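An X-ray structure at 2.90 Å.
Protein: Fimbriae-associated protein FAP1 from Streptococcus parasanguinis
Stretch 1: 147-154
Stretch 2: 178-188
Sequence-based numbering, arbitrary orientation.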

# COMPACT_ATOMS: atom_id res chain seq x y z
N THR A 147 -1.44 10.91 -23.54
CA THR A 147 -1.89 9.50 -23.47
C THR A 147 -1.22 8.75 -22.28
O THR A 147 -0.39 9.30 -21.54
CB THR A 147 -1.67 8.68 -24.83
OG1 THR A 147 -0.33 8.18 -24.87
CG2 THR A 147 -1.96 9.51 -26.14
N LYS A 148 -1.58 7.49 -22.07
CA LYS A 148 -1.39 6.87 -20.76
C LYS A 148 -0.30 5.80 -20.72
O LYS A 148 -0.03 5.14 -21.71
CB LYS A 148 -2.71 6.24 -20.29
CG LYS A 148 -3.95 7.14 -20.55
CD LYS A 148 -5.23 6.67 -19.76
CE LYS A 148 -6.34 7.76 -19.69
NZ LYS A 148 -6.99 7.79 -18.32
N THR A 149 0.29 5.59 -19.56
CA THR A 149 1.28 4.56 -19.41
C THR A 149 0.98 3.76 -18.16
O THR A 149 0.63 4.34 -17.13
CB THR A 149 2.67 5.16 -19.33
OG1 THR A 149 2.90 6.00 -20.48
CG2 THR A 149 3.74 4.06 -19.24
N THR A 150 1.10 2.44 -18.23
CA THR A 150 0.92 1.64 -17.04
C THR A 150 2.27 1.28 -16.44
O THR A 150 3.16 0.83 -17.12
CB THR A 150 0.13 0.39 -17.32
OG1 THR A 150 -1.12 0.76 -17.92
CG2 THR A 150 -0.08 -0.39 -15.99
N PHE A 151 2.41 1.53 -15.15
CA PHE A 151 3.60 1.14 -14.40
C PHE A 151 3.23 0.03 -13.47
O PHE A 151 2.13 0.05 -12.93
CB PHE A 151 4.09 2.31 -13.51
CG PHE A 151 4.53 3.52 -14.29
CD1 PHE A 151 4.03 4.78 -13.99
CD2 PHE A 151 5.44 3.39 -15.33
CE1 PHE A 151 4.43 5.86 -14.70
CE2 PHE A 151 5.85 4.48 -16.06
CZ PHE A 151 5.33 5.71 -15.76
N THR A 152 4.15 -0.92 -13.29
CA THR A 152 4.01 -1.96 -12.29
C THR A 152 5.25 -1.93 -11.37
O THR A 152 6.19 -1.22 -11.64
CB THR A 152 3.79 -3.41 -12.89
OG1 THR A 152 5.00 -3.90 -13.47
CG2 THR A 152 2.67 -3.48 -13.92
N ILE A 153 5.22 -2.71 -10.29
CA ILE A 153 6.31 -2.76 -9.32
C ILE A 153 7.59 -2.85 -10.06
O ILE A 153 8.56 -2.18 -9.72
CB ILE A 153 6.26 -4.02 -8.39
CG1 ILE A 153 4.84 -4.33 -7.83
CG2 ILE A 153 7.30 -3.96 -7.30
CD1 ILE A 153 4.00 -5.52 -8.85
N SER A 154 7.62 -3.66 -11.11
CA SER A 154 8.89 -3.86 -11.79
C SER A 154 9.41 -2.58 -12.47
O SER A 154 10.55 -2.52 -12.96
CB SER A 154 8.78 -5.02 -12.78
OG SER A 154 7.97 -4.66 -13.87
N SER A 178 -0.21 -9.01 -4.31
CA SER A 178 -0.16 -9.66 -5.63
C SER A 178 0.44 -8.70 -6.65
O SER A 178 1.18 -9.11 -7.49
CB SER A 178 -1.55 -10.12 -6.18
OG SER A 178 -2.47 -10.57 -5.18
N SER A 179 0.09 -7.42 -6.59
CA SER A 179 0.52 -6.48 -7.63
C SER A 179 0.25 -5.00 -7.29
O SER A 179 -0.67 -4.67 -6.54
CB SER A 179 -0.17 -6.81 -8.97
OG SER A 179 -1.36 -6.07 -9.12
N ILE A 180 1.02 -4.11 -7.85
CA ILE A 180 0.66 -2.70 -7.81
C ILE A 180 0.77 -2.17 -9.23
O ILE A 180 1.69 -2.56 -9.97
CB ILE A 180 1.54 -1.88 -6.88
CG1 ILE A 180 1.46 -2.47 -5.48
CG2 ILE A 180 1.06 -0.49 -6.86
CD1 ILE A 180 2.03 -1.64 -4.38
N SER A 181 -0.15 -1.30 -9.61
CA SER A 181 -0.25 -0.90 -10.98
C SER A 181 -0.69 0.52 -10.92
O SER A 181 -1.61 0.82 -10.16
CB SER A 181 -1.27 -1.80 -11.70
OG SER A 181 -1.95 -1.17 -12.78
N ALA A 182 -0.02 1.40 -11.68
CA ALA A 182 -0.36 2.81 -11.72
C ALA A 182 -0.46 3.26 -13.17
O ALA A 182 0.48 3.04 -13.94
CB ALA A 182 0.67 3.60 -11.02
N VAL A 183 -1.58 3.89 -13.53
CA VAL A 183 -1.82 4.41 -14.88
C VAL A 183 -1.67 5.90 -14.83
O VAL A 183 -2.47 6.59 -14.19
CB VAL A 183 -3.22 4.03 -15.35
CG1 VAL A 183 -3.67 4.84 -16.54
CG2 VAL A 183 -3.26 2.55 -15.68
N TYR A 184 -0.64 6.40 -15.49
CA TYR A 184 -0.27 7.83 -15.47
C TYR A 184 -0.72 8.43 -16.77
O TYR A 184 -0.40 7.90 -17.80
CB TYR A 184 1.25 7.99 -15.33
CG TYR A 184 1.81 9.35 -15.76
CD1 TYR A 184 1.67 10.48 -14.97
CD2 TYR A 184 2.50 9.49 -16.94
CE1 TYR A 184 2.18 11.72 -15.36
CE2 TYR A 184 3.03 10.72 -17.35
CZ TYR A 184 2.86 11.84 -16.57
OH TYR A 184 3.38 13.05 -16.99
N ASP A 185 -1.47 9.54 -16.72
CA ASP A 185 -1.89 10.25 -17.94
C ASP A 185 -1.03 11.46 -18.17
O ASP A 185 -1.14 12.42 -17.42
CB ASP A 185 -3.33 10.75 -17.80
CG ASP A 185 -3.90 11.26 -19.10
OD1 ASP A 185 -3.18 11.93 -19.89
OD2 ASP A 185 -5.08 10.97 -19.36
N SER A 186 -0.22 11.46 -19.23
CA SER A 186 0.69 12.60 -19.42
C SER A 186 -0.08 13.92 -19.61
O SER A 186 0.39 14.94 -19.15
CB SER A 186 1.76 12.37 -20.52
OG SER A 186 1.23 11.98 -21.78
N ALA A 187 -1.26 13.89 -20.22
CA ALA A 187 -2.01 15.15 -20.46
C ALA A 187 -2.54 15.83 -19.17
O ALA A 187 -2.45 17.05 -19.02
CB ALA A 187 -3.16 14.91 -21.45
N THR A 188 -3.07 15.06 -18.23
CA THR A 188 -3.62 15.66 -17.02
C THR A 188 -2.70 15.54 -15.83
O THR A 188 -2.75 16.34 -14.95
CB THR A 188 -5.08 15.16 -16.68
OG1 THR A 188 -5.08 13.78 -16.25
CG2 THR A 188 -5.99 15.34 -17.93

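An antiparallel pair of β-strands joins a regular backbone ladder to side-chain contacts on two faces, and this segment of the fimbriae-associated protein FAP1 is a clear example. The strand around Lys148 to Thr152 runs beside that around Ser179 to Asp185, their directions 160° apart and their axes approaching to 4.6 Å. Together the two stretches bury 660 Å² of surface.

The backbone hydrogen bonds come in reciprocal pairs, as the antiparallel pattern demands. At the first, Thr149 N donates to Tyr184 O at 3.0 Å and Tyr184 N returns a bond to Thr149 O at 2.9 Å. Two residues further along, Phe151 N reaches Ala182 O at 2.7 Å while Ala182 N reaches Phe151 O at 2.8 Å. All four are short and nearly straight. Beyond the strand, Thr147 O accepts from both Ser186 N, at 3.2 Å, and Ser186 OG, at 3.1 Å, which extends the bonded edge into the loop.

Between the bonded pairs lie the non-hydrogen-bonded ones, Lys148 with Asp185 and Thr150 with Val183, whose CA atoms stand closer together, at 4.4 and 4.5 Å. Here the carbonyls that already accept an amide proton also face a CA-H group. Val183 CA lies 3.3 Å from Thr149 O, and Thr150 CA lies 3.4 Å from Ala182 O; such contacts are individually weak but recur along the ladder.

Side chains alternate along a strand, which gives the sheet two faces, and here they differ in chemistry. Phe151, Ala182 and Tyr184 share one with Thr149, and these three are buried. The Phe151 ring leans obliquely on its diagonal neighbour, with Phe151 CE1 3.9 Å from Tyr184 CB, while Phe151 CB sits 4.4 Å from Ala182 CB. Near the far end, Ile153 adds a further apolar contact, its CG1 4.2 Å from Ile180 CB.

The other face is more open and more polar. Lys148 and Asp185, directly paired across the strands, form a long salt bridge, with Lys148 NZ 3.9 Å from Asp185 OD2. The lysine's aliphatic portion also contributes, since Lys148 CD packs 4.0 Å from Val183 CG1. Next along this face, Thr150 OG1 lies 3.6 Å from Val183 CG2, a van der Waals contact between two β-branched residues. Asp185 has a second role within its own stretch: its OD1 accepts a hydrogen bond from Ala187 N at 2.8 Å, tying the strand's end to the following turn.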